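Long-range contacts in leucine-rich-repeat protein (PDB 4WNR), which binds GDP and magnesium through its Roc G domain, here joined to the COR-A domain, in a larger protein predicted to have serine/threonine kinase activity: residues A[259-267]-A[324-332]; A[100-110]-A[278-287]. All coordinates share one frame; numbering follows the deposited sequence.

Contact 1: residues A[259-267]-A[324-332]; sequences IVHFKDISL and YIINLMKKF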
loop_
_atom_site.group_PDB
_atom_site.type_symbol
_atom_site.label_atom_id
_atom_site.label_comp_id
_atom_site.label_asym_id
_atom_site.label_seq_id
_atom_site.Cartn_x
_atom_site.Cartn_y
_atom_site.Cartn_z
ATOM N N ILE A 259 -2.212 6.077 7.313
ATOM C CA ILE A 259 -3.440 5.333 7.582
ATOM C C ILE A 259 -3.912 4.632 6.314
ATOM O O ILE A 259 -3.399 4.885 5.226
ATOM C CB ILE A 259 -4.567 6.252 8.100
ATOM C CG1 ILE A 259 -4.912 7.334 7.066
ATOM C CG2 ILE A 259 -4.163 6.879 9.429
ATOM C CD1 ILE A 259 -6.136 8.157 7.413
ATOM N N VAL A 260 -4.888 3.746 6.475
ATOM C CA VAL A 260 -5.587 3.139 5.346
ATOM C C VAL A 260 -7.058 3.514 5.492
ATOM O O VAL A 260 -7.731 3.064 6.420
ATOM C CB VAL A 260 -5.414 1.606 5.303
ATOM C CG1 VAL A 260 -6.064 1.023 4.055
ATOM C CG2 VAL A 260 -3.936 1.237 5.347
ATOM N N HIS A 261 -7.538 4.351 4.575
ATOM C CA HIS A 261 -8.867 4.954 4.677
ATOM C C HIS A 261 -9.578 4.966 3.327
ATOM O O HIS A 261 -8.953 5.183 2.290
ATOM C CB HIS A 261 -8.747 6.383 5.215
ATOM C CG HIS A 261 -10.051 7.117 5.295
ATOM N ND1 HIS A 261 -10.826 7.137 6.435
ATOM C CD2 HIS A 261 -10.713 7.862 4.378
ATOM C CE1 HIS A 261 -11.910 7.858 6.214
ATOM N NE2 HIS A 261 -11.866 8.309 4.973
ATOM N N PHE A 262 -10.888 4.732 3.357
ATOM C CA PHE A 262 -11.734 4.797 2.165
ATOM C C PHE A 262 -12.928 5.705 2.428
ATOM O O PHE A 262 -13.406 5.796 3.556
ATOM C CB PHE A 262 -12.209 3.401 1.768
ATOM C CG PHE A 262 -11.096 2.483 1.357
ATOM C CD1 PHE A 262 -10.605 2.508 0.059
ATOM C CD2 PHE A 262 -10.533 1.600 2.268
ATOM C CE1 PHE A 262 -9.574 1.668 -0.325
ATOM C CE2 PHE A 262 -9.501 0.756 1.890
ATOM C CZ PHE A 262 -9.021 0.790 0.593
ATOM N N LYS A 263 -13.407 6.368 1.377
ATOM C CA LYS A 263 -14.472 7.368 1.503
ATOM C C LYS A 263 -15.878 6.812 1.239
ATOM O O LYS A 263 -16.838 7.578 1.141
ATOM C CB LYS A 263 -14.180 8.557 0.580
ATOM C CG LYS A 263 -13.005 9.403 1.047
ATOM C CD LYS A 263 -12.605 10.455 0.022
ATOM C CE LYS A 263 -11.800 9.850 -1.120
ATOM N NZ LYS A 263 -11.236 10.894 -2.019
ATOM N N ASP A 264 -16.000 5.490 1.134
ATOM C CA ASP A 264 -17.311 4.845 1.032
ATOM C C ASP A 264 -18.015 4.925 2.384
ATOM O O ASP A 264 -17.369 4.825 3.428
ATOM C CB ASP A 264 -17.175 3.382 0.603
ATOM C CG ASP A 264 -16.549 3.230 -0.772
ATOM O OD1 ASP A 264 -15.547 3.922 -1.048
ATOM O OD2 ASP A 264 -17.048 2.407 -1.572
ATOM N N ILE A 265 -19.335 5.100 2.362
ATOM C CA ILE A 265 -20.110 5.317 3.595
ATOM C C ILE A 265 -20.068 4.134 4.568
ATOM O O ILE A 265 -20.179 4.323 5.781
ATOM C CB ILE A 265 -21.582 5.706 3.310
ATOM C CG1 ILE A 265 -22.310 4.619 2.510
ATOM C CG2 ILE A 265 -21.639 7.041 2.580
ATOM C CD1 ILE A 265 -23.807 4.833 2.417
ATOM N N SER A 266 -19.904 2.926 4.034
ATOM C CA SER A 266 -19.793 1.719 4.858
ATOM C C SER A 266 -18.368 1.468 5.368
ATOM O O SER A 266 -18.164 0.629 6.247
ATOM C CB SER A 266 -20.285 0.497 4.079
ATOM O OG SER A 266 -19.572 0.339 2.866
ATOM N N LEU A 267 -17.395 2.190 4.813
ATOM C CA LEU A 267 -15.977 2.016 5.160
ATOM C C LEU A 267 -15.335 3.215 5.871
ATOM O O LEU A 267 -14.303 3.055 6.524
ATOM C CB LEU A 267 -15.171 1.694 3.892
ATOM C CG LEU A 267 -15.018 0.221 3.491
ATOM C CD1 LEU A 267 -16.334 -0.540 3.544
ATOM C CD2 LEU A 267 -14.410 0.127 2.100
ATOM N N TYR A 324 -17.229 -3.483 7.992
ATOM C CA TYR A 324 -16.053 -2.923 7.323
ATOM C C TYR A 324 -15.318 -3.986 6.512
ATOM O O TYR A 324 -15.080 -3.805 5.322
ATOM C CB TYR A 324 -15.095 -2.293 8.339
ATOM C CG TYR A 324 -13.769 -1.866 7.741
ATOM C CD1 TYR A 324 -13.676 -0.730 6.943
ATOM C CD2 TYR A 324 -12.608 -2.603 7.970
ATOM C CE1 TYR A 324 -12.467 -0.337 6.391
ATOM C CE2 TYR A 324 -11.394 -2.218 7.421
ATOM C CZ TYR A 324 -11.330 -1.084 6.633
ATOM O OH TYR A 324 -10.127 -0.697 6.088
ATOM N N ILE A 325 -14.975 -5.092 7.164
ATOM C CA ILE A 325 -14.197 -6.161 6.528
ATOM C C ILE A 325 -14.948 -6.792 5.354
ATOM O O ILE A 325 -14.362 -7.033 4.300
ATOM C CB ILE A 325 -13.796 -7.253 7.546
ATOM C CG1 ILE A 325 -12.856 -6.667 8.605
ATOM C CG2 ILE A 325 -13.108 -8.423 6.850
ATOM C CD1 ILE A 325 -12.755 -7.498 9.866
ATOM N N ILE A 326 -16.239 -7.056 5.543
ATOM C CA ILE A 326 -17.065 -7.675 4.501
ATOM C C ILE A 326 -17.243 -6.738 3.303
ATOM O O ILE A 326 -17.051 -7.150 2.157
ATOM C CB ILE A 326 -18.449 -8.100 5.054
ATOM C CG1 ILE A 326 -18.295 -9.227 6.088
ATOM C CG2 ILE A 326 -19.386 -8.531 3.929
ATOM C CD1 ILE A 326 -17.901 -10.579 5.521
ATOM N N ASN A 327 -17.606 -5.486 3.572
ATOM C CA ASN A 327 -17.785 -4.486 2.513
ATOM C C ASN A 327 -16.472 -4.136 1.815
ATOM O O ASN A 327 -16.462 -3.818 0.626
ATOM C CB ASN A 327 -18.438 -3.214 3.066
ATOM C CG ASN A 327 -19.894 -3.423 3.449
ATOM O OD1 ASN A 327 -20.685 -3.943 2.662
ATOM N ND2 ASN A 327 -20.257 -3.007 4.658
ATOM N N LEU A 328 -15.374 -4.197 2.563
ATOM C CA LEU A 328 -14.037 -3.977 2.006
ATOM C C LEU A 328 -13.684 -5.107 1.036
ATOM O O LEU A 328 -13.175 -4.858 -0.058
ATOM C CB LEU A 328 -12.999 -3.864 3.135
ATOM C CG LEU A 328 -11.562 -3.402 2.851
ATOM C CD1 LEU A 328 -10.729 -4.506 2.229
ATOM C CD2 LEU A 328 -11.528 -2.145 1.992
ATOM N N MET A 329 -13.976 -6.344 1.434
ATOM C CA MET A 329 -13.769 -7.510 0.568
ATOM C C MET A 329 -14.680 -7.471 -0.660
ATOM O O MET A 329 -14.269 -7.862 -1.754
ATOM C CB MET A 329 -14.001 -8.807 1.344
ATOM C CG MET A 329 -12.878 -9.164 2.304
ATOM S SD MET A 329 -13.265 -10.596 3.328
ATOM C CE MET A 329 -13.280 -11.901 2.100
ATOM N N LYS A 330 -15.913 -7.004 -0.472
ATOM C CA LYS A 330 -16.858 -6.815 -1.581
ATOM C C LYS A 330 -16.352 -5.791 -2.597
ATOM O O LYS A 330 -16.497 -5.982 -3.805
ATOM C CB LYS A 330 -18.225 -6.358 -1.062
ATOM C CG LYS A 330 -19.115 -7.476 -0.544
ATOM C CD LYS A 330 -20.420 -6.940 0.036
ATOM C CE LYS A 330 -21.259 -6.213 -1.008
ATOM N NZ LYS A 330 -22.647 -5.954 -0.535
ATOM N N LYS A 331 -15.765 -4.711 -2.089
ATOM C CA LYS A 331 -15.302 -3.595 -2.917
ATOM C C LYS A 331 -14.298 -4.044 -3.977
ATOM O O LYS A 331 -14.422 -3.681 -5.147
ATOM C CB LYS A 331 -14.667 -2.511 -2.037
ATOM C CG LYS A 331 -14.535 -1.156 -2.710
ATOM C CD LYS A 331 -13.547 -0.267 -1.971
ATOM C CE LYS A 331 -13.769 1.205 -2.284
ATOM N NZ LYS A 331 -13.826 1.491 -3.745
ATOM N N PHE A 332 -13.313 -4.836 -3.556
ATOM C CA PHE A 332 -12.233 -5.282 -4.444
ATOM C C PHE A 332 -12.462 -6.680 -5.034
ATOM O O PHE A 332 -11.525 -7.312 -5.525
ATOM C CB PHE A 332 -10.899 -5.227 -3.700
ATOM C CG PHE A 332 -10.510 -3.845 -3.268
ATOM C CD1 PHE A 332 -9.942 -2.956 -4.170
ATOM C CD2 PHE A 332 -10.716 -3.427 -1.962
ATOM C CE1 PHE A 332 -9.583 -1.677 -3.776
ATOM C CE2 PHE A 332 -10.357 -2.150 -1.562
ATOM C CZ PHE A 332 -9.791 -1.274 -2.471
#

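Contact 2: residues A[100-110]-A[278-287]; sequences QEIMHATHQFF and ITEGVYKIIN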
loop_
_atom_site.group_PDB
_atom_site.type_symbol
_atom_site.label_atom_id
_atom_site.label_comp_id
_atom_site.label_asym_id
_atom_site.label_seq_id
_atom_site.Cartn_x
_atom_site.Cartn_y
_atom_site.Cartn_z
ATOM N N GLN A 100 1.251 -14.036 -0.026
ATOM C CA GLN A 100 -0.172 -14.100 0.321
ATOM C C GLN A 100 -0.947 -12.877 -0.175
ATOM O O GLN A 100 -2.118 -12.986 -0.540
ATOM C CB GLN A 100 -0.360 -14.244 1.835
ATOM C CG GLN A 100 -0.283 -15.677 2.339
ATOM C CD GLN A 100 -0.774 -15.812 3.771
ATOM O OE1 GLN A 100 -0.326 -15.086 4.663
ATOM N NE2 GLN A 100 -1.700 -16.742 4.002
ATOM N N GLU A 101 -0.289 -11.721 -0.187
ATOM C CA GLU A 101 -0.934 -10.465 -0.580
ATOM C C GLU A 101 -1.268 -10.431 -2.071
ATOM O O GLU A 101 -2.356 -10.005 -2.453
ATOM C CB GLU A 101 -0.062 -9.261 -0.209
ATOM C CG GLU A 101 -0.155 -8.840 1.251
ATOM C CD GLU A 101 0.423 -9.859 2.218
ATOM O OE1 GLU A 101 1.469 -10.467 1.902
ATOM O OE2 GLU A 101 -0.166 -10.049 3.303
ATOM N N ILE A 102 -0.331 -10.879 -2.904
ATOM C CA ILE A 102 -0.535 -10.912 -4.355
ATOM C C ILE A 102 -1.481 -12.048 -4.751
ATOM O O ILE A 102 -2.301 -11.888 -5.658
ATOM C CB ILE A 102 0.806 -11.031 -5.122
ATOM C CG1 ILE A 102 1.516 -9.672 -5.180
ATOM C CG2 ILE A 102 0.591 -11.515 -6.554
ATOM C CD1 ILE A 102 2.138 -9.225 -3.877
ATOM N N MET A 103 -1.361 -13.187 -4.070
ATOM C CA MET A 103 -2.197 -14.359 -4.352
ATOM C C MET A 103 -3.668 -14.077 -4.058
ATOM O O MET A 103 -4.526 -14.277 -4.918
ATOM C CB MET A 103 -1.726 -15.563 -3.530
ATOM C CG MET A 103 -2.511 -16.842 -3.786
ATOM S SD MET A 103 -1.728 -18.309 -3.087
ATOM C CE MET A 103 -1.715 -17.910 -1.340
ATOM N N HIS A 104 -3.946 -13.613 -2.843
ATOM C CA HIS A 104 -5.312 -13.291 -2.419
ATOM C C HIS A 104 -5.769 -11.893 -2.847
ATOM O O HIS A 104 -6.926 -11.533 -2.636
ATOM C CB HIS A 104 -5.442 -13.424 -0.901
ATOM C CG HIS A 104 -5.172 -14.806 -0.394
ATOM N ND1 HIS A 104 -5.903 -15.903 -0.796
ATOM C CD2 HIS A 104 -4.257 -15.267 0.490
ATOM C CE1 HIS A 104 -5.445 -16.982 -0.186
ATOM N NE2 HIS A 104 -4.447 -16.623 0.602
ATOM N N ALA A 105 -4.855 -11.114 -3.425
ATOM C CA ALA A 105 -5.150 -9.772 -3.948
ATOM C C ALA A 105 -5.520 -8.753 -2.861
ATOM O O ALA A 105 -6.253 -7.797 -3.124
ATOM C CB ALA A 105 -6.237 -9.839 -5.019
ATOM N N THR A 106 -4.994 -8.947 -1.653
ATOM C CA THR A 106 -5.234 -8.016 -0.544
ATOM C C THR A 106 -4.339 -6.774 -0.626
ATOM O O THR A 106 -4.540 -5.809 0.113
ATOM C CB THR A 106 -5.031 -8.689 0.827
ATOM O OG1 THR A 106 -3.705 -9.220 0.917
ATOM C CG2 THR A 106 -6.042 -9.806 1.030
ATOM N N HIS A 107 -3.352 -6.804 -1.519
ATOM C CA HIS A 107 -2.507 -5.637 -1.786
ATOM C C HIS A 107 -3.309 -4.470 -2.368
ATOM O O HIS A 107 -2.916 -3.313 -2.228
ATOM C CB HIS A 107 -1.361 -6.003 -2.734
ATOM C CG HIS A 107 -1.797 -6.263 -4.142
ATOM N ND1 HIS A 107 -2.302 -7.477 -4.553
ATOM C CD2 HIS A 107 -1.803 -5.464 -5.235
ATOM C CE1 HIS A 107 -2.600 -7.415 -5.839
ATOM N NE2 HIS A 107 -2.308 -6.204 -6.276
ATOM N N GLN A 108 -4.430 -4.788 -3.015
ATOM C CA GLN A 108 -5.340 -3.784 -3.580
ATOM C C GLN A 108 -5.825 -2.747 -2.561
ATOM O O GLN A 108 -6.134 -1.612 -2.930
ATOM C CB GLN A 108 -6.555 -4.469 -4.210
ATOM C CG GLN A 108 -6.265 -5.208 -5.505
ATOM C CD GLN A 108 -7.484 -5.941 -6.033
ATOM O OE1 GLN A 108 -8.035 -6.809 -5.357
ATOM N NE2 GLN A 108 -7.915 -5.595 -7.245
ATOM N N PHE A 109 -5.888 -3.133 -1.287
ATOM C CA PHE A 109 -6.362 -2.228 -0.231
ATOM C C PHE A 109 -5.409 -1.046 -0.032
ATOM O O PHE A 109 -5.826 0.031 0.396
ATOM C CB PHE A 109 -6.529 -2.952 1.120
ATOM C CG PHE A 109 -7.248 -4.277 1.047
ATOM C CD1 PHE A 109 -8.189 -4.543 0.058
ATOM C CD2 PHE A 109 -6.999 -5.254 2.003
ATOM C CE1 PHE A 109 -8.841 -5.765 0.008
ATOM C CE2 PHE A 109 -7.652 -6.474 1.963
ATOM C CZ PHE A 109 -8.575 -6.730 0.966
ATOM N N PHE A 110 -4.132 -1.260 -0.344
ATOM C CA PHE A 110 -3.076 -0.295 -0.040
ATOM C C PHE A 110 -2.524 0.436 -1.266
ATOM O O PHE A 110 -1.624 1.265 -1.136
ATOM C CB PHE A 110 -1.949 -1.007 0.707
ATOM C CG PHE A 110 -2.440 -1.955 1.766
ATOM C CD1 PHE A 110 -2.905 -1.478 2.984
ATOM C CD2 PHE A 110 -2.456 -3.325 1.538
ATOM C CE1 PHE A 110 -3.364 -2.347 3.958
ATOM C CE2 PHE A 110 -2.914 -4.201 2.509
ATOM C CZ PHE A 110 -3.368 -3.712 3.721
ATOM N N ILE A 278 -6.063 -5.630 8.845
ATOM C CA ILE A 278 -6.987 -5.899 7.742
ATOM C C ILE A 278 -6.715 -7.277 7.149
ATOM O O ILE A 278 -7.607 -8.123 7.088
ATOM C CB ILE A 278 -6.862 -4.848 6.615
ATOM C CG1 ILE A 278 -7.238 -3.454 7.122
ATOM C CG2 ILE A 278 -7.752 -5.216 5.430
ATOM C CD1 ILE A 278 -6.765 -2.334 6.218
ATOM N N THR A 279 -5.473 -7.488 6.723
ATOM C CA THR A 279 -5.089 -8.690 5.983
ATOM C C THR A 279 -5.321 -9.979 6.775
ATOM O O THR A 279 -5.892 -10.936 6.252
ATOM C CB THR A 279 -3.615 -8.627 5.535
ATOM O OG1 THR A 279 -2.771 -8.395 6.668
ATOM C CG2 THR A 279 -3.411 -7.516 4.518
ATOM N N GLU A 280 -4.888 -9.993 8.033
ATOM C CA GLU A 280 -5.064 -11.167 8.895
ATOM C C GLU A 280 -6.541 -11.481 9.150
ATOM O O GLU A 280 -6.910 -12.642 9.331
ATOM C CB GLU A 280 -4.329 -10.980 10.227
ATOM C CG GLU A 280 -2.810 -10.947 10.104
ATOM C CD GLU A 280 -2.222 -12.240 9.561
ATOM O OE1 GLU A 280 -2.762 -13.325 9.866
ATOM O OE2 GLU A 280 -1.215 -12.169 8.826
ATOM N N GLY A 281 -7.374 -10.443 9.167
ATOM C CA GLY A 281 -8.823 -10.612 9.268
ATOM C C GLY A 281 -9.418 -11.249 8.022
ATOM O O GLY A 281 -10.303 -12.100 8.112
ATOM N N VAL A 282 -8.920 -10.836 6.860
ATOM C CA VAL A 282 -9.371 -11.379 5.578
ATOM C C VAL A 282 -8.886 -12.818 5.382
ATOM O O VAL A 282 -9.635 -13.660 4.890
ATOM C CB VAL A 282 -8.901 -10.498 4.396
ATOM C CG1 VAL A 282 -9.227 -11.149 3.057
ATOM C CG2 VAL A 282 -9.543 -9.120 4.474
ATOM N N TYR A 283 -7.639 -13.095 5.763
ATOM C CA TYR A 283 -7.072 -14.443 5.622
ATOM C C TYR A 283 -7.761 -15.456 6.539
ATOM O O TYR A 283 -7.901 -16.626 6.181
ATOM C CB TYR A 283 -5.557 -14.451 5.883
ATOM C CG TYR A 283 -4.744 -13.560 4.962
ATOM C CD1 TYR A 283 -5.049 -13.447 3.605
ATOM C CD2 TYR A 283 -3.652 -12.845 5.447
ATOM C CE1 TYR A 283 -4.303 -12.634 2.768
ATOM C CE2 TYR A 283 -2.899 -12.031 4.616
ATOM C CZ TYR A 283 -3.228 -11.928 3.278
ATOM O OH TYR A 283 -2.481 -11.121 2.449
ATOM N N LYS A 284 -8.183 -15.004 7.717
ATOM C CA LYS A 284 -8.964 -15.843 8.628
ATOM C C LYS A 284 -10.261 -16.320 7.970
ATOM O O LYS A 284 -10.669 -17.465 8.156
ATOM C CB LYS A 284 -9.277 -15.100 9.930
ATOM C CG LYS A 284 -8.212 -15.267 11.000
ATOM C CD LYS A 284 -8.492 -14.397 12.215
ATOM C CE LYS A 284 -7.875 -14.973 13.482
ATOM N NZ LYS A 284 -6.425 -15.284 13.344
ATOM N N ILE A 285 -10.894 -15.437 7.201
ATOM C CA ILE A 285 -12.113 -15.772 6.466
ATOM C C ILE A 285 -11.801 -16.722 5.308
ATOM O O ILE A 285 -12.452 -17.753 5.157
ATOM C CB ILE A 285 -12.825 -14.505 5.936
ATOM C CG1 ILE A 285 -13.321 -13.653 7.109
ATOM C CG2 ILE A 285 -13.995 -14.873 5.028
ATOM C CD1 ILE A 285 -13.690 -12.233 6.732
ATOM N N ILE A 286 -10.798 -16.372 4.506
ATOM C CA ILE A 286 -10.421 -17.168 3.332
ATOM C C ILE A 286 -9.958 -18.571 3.729
ATOM O O ILE A 286 -10.343 -19.555 3.096
ATOM C CB ILE A 286 -9.322 -16.466 2.497
ATOM C CG1 ILE A 286 -9.882 -15.190 1.855
ATOM C CG2 ILE A 286 -8.784 -17.390 1.408
ATOM C CD1 ILE A 286 -8.830 -14.260 1.290
ATOM N N ASN A 287 -9.142 -18.653 4.779
ATOM C CA ASN A 287 -8.618 -19.933 5.273
ATOM C C ASN A 287 -9.432 -20.525 6.431
ATOM O O ASN A 287 -8.907 -21.309 7.223
ATOM C CB ASN A 287 -7.154 -19.776 5.704
ATOM C CG ASN A 287 -6.253 -19.312 4.574
ATOM O OD1 ASN A 287 -6.429 -19.709 3.421
ATOM N ND2 ASN A 287 -5.274 -18.476 4.902
#

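Contact 1: residues A[259-267]-A[324-332]
Phe262 and Phe332 meet with CE1 of the first at the edge of the second ring, in its plane and 3.6 Å from Phe332 CZ. Their planes are turned 64° apart. Leu328 CD2 also lies in the plane of the Phe332 ring, at its edge, while the Tyr324 hydroxyl stands near the plane of Phe262. Leu328 holds the middle: CD2 is 3.5 Å from Phe262 CE2 and 3.7 Å from Leu267 CD2, and it is turned to the loop because CG lies anti to the backbone N (chi1 -170°). Leu267 spreads over the helix, crossing Tyr324 at about a right angle with CG 3.8 Å from Tyr324 CD1, and setting CD1 3.4 Å from Asn327 CB. A turn closed by Leu267 N to Asp264 O brings Ser266 CB beside the Asn327 amide. At the outer margin Asp264 OD2 and Lys331 NZ form a long salt bridge of 4.0 Å. No hydrogen bond crosses the contact, which rests on apolar fit. With an alanine in place of Phe262, the loop side of Leu328 CD2 and the edge of the Phe332 ring would probably lose their cover. The contact joins two parts of the COR-A domain, the loop after helix 243-256 and helix 322-331 with the residue that follows it. Val260 pairs through its backbone with Val272 of strand 271-272, Tyr324 reaches Trp277 and Ile278 of helix 275-286, and Phe109 of the Roc domain touches Leu328 and Phe332.

Contact 2: residues A[100-110]-A[278-287]
Tyr283 is the main bump, a ring pushed into a hollow walled by Gln100, Glu101, His104 and Thr106. Its hydroxyl is gripped twice: it donates to Glu101 OE2 at 2.7 Å and accepts from Thr106 OG1, also at 2.7 Å. Glu101 OE2 lies at the edge of the tyrosine ring, in its plane, but the hydroxyl meets that oxygen from above the carboxylate plane, 63° out of it; a bend at chi2 (67°) folds the glutamate chain to this place. Gln100 OE1 stands over one face of the ring, 4.0 Å from Tyr283 CE2, and the backbone Thr279 O lies over the opposite face. His104 fills the notch between Tyr283 and Ile286, one turn on along the helix, with CD2 3.5 Å from Tyr283 CE1 and its own CE1 3.7 Å from Ile286 CG2. Thr106 turns CG2 into the next hollow, between the tyrosine ring and Val282 CG1. Further along, the Phe109 ring sets CD2 and CE2 against the shallow groove between Ile278 CG2 and Val282 CG2, with CD2 3.5 Å from Ile278 CG2. The edge of Phe110 takes Thr279 CG2 in its plane, 3.9 Å from CZ. Segments 100-104 and 278-286 cross at 55°; Tyr283, Gln100, Glu101 and His104 bridge the space between them, while Thr106, Phe109 and Phe110 come from the chain after helix 100-104. The contact docks the COR-A helix 275-286 on the region after strand 88-96 of the Roc domain, which probably corresponds to switch II of small G proteins. On the Roc side Phe110 meets Trp95 and His107 meets His135 of helix 129-140, while Ile285 packs on Ile325 and Met329 of helix 322-331.

Overall arrangement
Contacts 1 and 2 adjoin, their centres about 13 Å apart and their segments alternating along the chain. Phe109 joins them: it belongs to contact 2, yet its CD1 lies 3.4 Å from Phe332 CD2 of contact 1, and its backbone O is 3.3 Å from Phe262 CZ. Contact 1 holds parts of the COR-A domain together, whereas contact 2 couples that domain to the Roc domain. The nucleotide lies beyond contact 2: the nearest atoms of the Glu101 side chain are about 7 Å from the magnesium ion and about 9 Å from GDP. Contact 2 thus lies near the nucleotide site without touching it, while contact 1 lies away from it.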